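Local coordinates for histidine acid phosphatase (Bifidobacterium longum subsp. infantis, PDB 6RXD), which probably removes phosphate groups from phytate and other inositol polyphosphates, and from 2,3-bisphosphoglycerate, as a histidine acid phosphatase of the MINPP1 subfamily, at residues D350-D353 with F354-G358. Numbering follows the deposited sequence.
Sequences DAED and FYEKG
Glu356 and Glu352 stand one helical turn apart, their side chains alongside each other and pointing the same way. Glu356 CB lies 3.4 Å from Glu352 O, the carbonyl oxygen to which Glu356 N hydrogen-bonds at 3.1 Å. Glu356 CG stays close to the same oxygen, 3.3 Å from Glu352 O. The chain then runs extended (chi2 172°), which brings the carboxylate alongside Glu352. In the given one of the two Glu352 conformers, Glu356 OE2 comes 3.1 Å from Glu352 CG and 3.5 Å from Glu352 OE1. Glu356 OE1 takes a weak hydrogen bond from a water. That water also donates to Asp353 OD1 at 2.6 Å and weakly accepts from Lys357 NZ. A second water donates to Asp353 OD1 and weakly accepts from Lys357 NZ. Asp353 OD1 and Lys357 NZ are 4.1 Å apart, beyond a salt bridge; Lys357 NZ pairs with Glu401 instead. Glu228 OE2 also lies close to Glu356 OE2. This gathering of acids fits a cation site: Glu352, Glu356 and Glu228 bind zinc in a structure of this protein, although no zinc is bound there here. An alanine in place of Glu356 removes one carboxylate, and the site would probably hold zinc less well. The pair lies near the C-terminal end of helix 339-357, with Ala351 and Tyr355 packed on helix 222-232 and Asp353 and Lys357 on helix 400-410.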
ATOM      1  N   ASP A 350       1.535 -11.851   4.517  1.00  9.86           N
ATOM      2  CA  ASP A 350       2.191 -11.604   3.244  1.00  9.69           C
ATOM      3  C   ASP A 350       1.814 -12.682   2.247  1.00 12.67           C
ATOM      4  O   ASP A 350       1.642 -12.398   1.078  1.00 13.67           O
ATOM      5  CB  ASP A 350       3.710 -11.598   3.400  1.00 10.67           C
ATOM      6  CG  ASP A 350       4.260 -10.259   3.864  1.00 11.18           C
ATOM      7  OD1 ASP A 350       3.502  -9.264   3.913  1.00 13.23           O
ATOM      8  OD2 ASP A 350       5.478 -10.203   4.155  1.00 12.38           O
ATOM      9  N   ALA A 351       1.707 -13.927   2.707  1.00 10.17           N
ATOM     10  CA  ALA A 351       1.374 -15.019   1.793  1.00 12.15           C
ATOM     11  C   ALA A 351       0.045 -14.814   1.067  1.00 13.47           C
ATOM     12  O   ALA A 351      -0.088 -15.114  -0.127  1.00 12.35           O
ATOM     13  CB  ALA A 351       1.367 -16.345   2.535  1.00 12.41           C
ATOM     14  N   GLU A 352      -0.952 -14.319   1.780  1.00 12.00           N
ATOM     15  CA  GLU A 352      -2.256 -14.096   1.172  0.55 14.80           C
ATOM     16  C   GLU A 352      -2.165 -13.022   0.095  1.00 14.20           C
ATOM     17  O   GLU A 352      -2.716 -13.173  -0.995  1.00 15.38           O
ATOM     18  CB  GLU A 352      -3.274 -13.676   2.231  0.55 19.78           C
ATOM     19  CG  GLU A 352      -4.706 -13.818   1.789  0.55 23.90           C
ATOM     20  CD  GLU A 352      -5.509 -14.679   2.740  0.55 40.65           C
ATOM     21  OE1 GLU A 352      -5.650 -15.894   2.476  0.55 47.48           O
ATOM     22  OE2 GLU A 352      -5.992 -14.141   3.756  0.55 42.89           O
ATOM     23  N   ASP A 353      -1.467 -11.939   0.407  1.00 11.57           N
ATOM     24  CA  ASP A 353      -1.299 -10.862  -0.574  1.00 10.66           C
ATOM     25  C   ASP A 353      -0.471 -11.340  -1.762  1.00  9.65           C
ATOM     26  O   ASP A 353      -0.792 -11.051  -2.913  1.00 12.38           O
ATOM     27  CB  ASP A 353      -0.629  -9.651   0.068  1.00 11.26           C
ATOM     28  CG  ASP A 353      -1.549  -8.899   1.008  1.00 21.95           C
ATOM     29  OD1 ASP A 353      -2.787  -8.938   0.818  1.00 23.29           O
ATOM     30  OD2 ASP A 353      -1.020  -8.261   1.938  1.00 20.34           O
ATOM     31  N   PHE A 354       0.607 -12.065  -1.471  1.00  9.72           N
ATOM     32  CA  PHE A 354       1.488 -12.568  -2.511  1.00 10.94           C
ATOM     33  C   PHE A 354       0.729 -13.412  -3.530  1.00 11.28           C
ATOM     34  O   PHE A 354       0.895 -13.232  -4.740  1.00 11.72           O
ATOM     35  CB  PHE A 354       2.638 -13.391  -1.898  1.00 12.83           C
ATOM     36  CG  PHE A 354       3.503 -14.053  -2.921  1.00  9.73           C
ATOM     37  CD1 PHE A 354       4.585 -13.378  -3.474  1.00 11.07           C
ATOM     38  CD2 PHE A 354       3.214 -15.345  -3.354  1.00  9.09           C
ATOM     39  CE1 PHE A 354       5.371 -13.974  -4.445  1.00 10.63           C
ATOM     40  CE2 PHE A 354       4.001 -15.958  -4.329  1.00 12.92           C
ATOM     41  CZ  PHE A 354       5.077 -15.270  -4.875  1.00 12.43           C
ATOM     42  N   TYR A 355      -0.085 -14.343  -3.040  1.00 10.71           N
ATOM     43  CA  TYR A 355      -0.800 -15.266  -3.920  1.00  9.87           C
ATOM     44  C   TYR A 355      -1.969 -14.647  -4.678  1.00  9.77           C
ATOM     45  O   TYR A 355      -2.266 -15.065  -5.801  1.00 13.86           O
ATOM     46  CB  TYR A 355      -1.294 -16.496  -3.137  1.00 13.81           C
ATOM     47  CG  TYR A 355      -0.256 -17.594  -3.019  1.00 11.01           C
ATOM     48  CD1 TYR A 355       0.183 -18.280  -4.146  1.00 13.05           C
ATOM     49  CD2 TYR A 355       0.277 -17.943  -1.785  1.00 12.03           C
ATOM     50  CE1 TYR A 355       1.133 -19.287  -4.041  1.00 14.87           C
ATOM     51  CE2 TYR A 355       1.218 -18.944  -1.671  1.00 11.63           C
ATOM     52  CZ  TYR A 355       1.648 -19.604  -2.802  1.00 11.24           C
ATOM     53  OH  TYR A 355       2.576 -20.605  -2.691  1.00 12.81           O
ATOM     54  N   GLU A 356      -2.636 -13.673  -4.067  1.00 11.73           N
ATOM     55  CA  GLU A 356      -3.856 -13.124  -4.645  1.00 12.66           C
ATOM     56  C   GLU A 356      -3.606 -11.862  -5.460  1.00 12.53           C
ATOM     57  O   GLU A 356      -4.356 -11.549  -6.382  1.00 16.68           O
ATOM     58  CB  GLU A 356      -4.877 -12.831  -3.538  1.00 17.71           C
ATOM     59  CG  GLU A 356      -5.353 -14.067  -2.795  1.00 20.21           C
ATOM     60  CD  GLU A 356      -6.211 -13.734  -1.587  1.00 33.70           C
ATOM     61  OE1 GLU A 356      -6.742 -12.604  -1.505  1.00 32.77           O
ATOM     62  OE2 GLU A 356      -6.353 -14.608  -0.711  1.00 33.32           O
ATOM     63  N   LYS A 357      -2.539 -11.137  -5.118  1.00 12.00           N
ATOM     64  CA  LYS A 357      -2.305  -9.803  -5.675  0.97 10.48           C
ATOM     65  C   LYS A 357      -0.896  -9.559  -6.216  1.00 11.75           C
ATOM     66  O   LYS A 357      -0.667  -8.573  -6.922  1.00 12.99           O
ATOM     67  CB  LYS A 357      -2.627  -8.752  -4.598  0.93 10.83           C
ATOM     68  CG  LYS A 357      -4.072  -8.865  -4.094  0.93 17.15           C
ATOM     69  CD  LYS A 357      -4.347  -8.072  -2.820  0.84 19.45           C
ATOM     70  CE  LYS A 357      -5.795  -8.264  -2.366  1.00 25.84           C
ATOM     71  NZ  LYS A 357      -6.122  -7.472  -1.136  0.78 33.11           N
ATOM     72  N   GLY A 358       0.035 -10.444  -5.889  1.00 12.86           N
ATOM     73  CA  GLY A 358       1.423 -10.261  -6.271  1.00 12.34           C
ATOM     74  C   GLY A 358       1.830 -11.223  -7.372  1.00 12.47           C
ATOM     75  O   GLY A 358       0.994 -11.641  -8.173  1.00 14.56           O
TER
HETATM   76  O   HOH W   1      -4.917 -10.263   0.024  1.00 31.88           O
HETATM   77  O   HOH W   2      -4.385  -7.160   1.654  1.00 44.40           O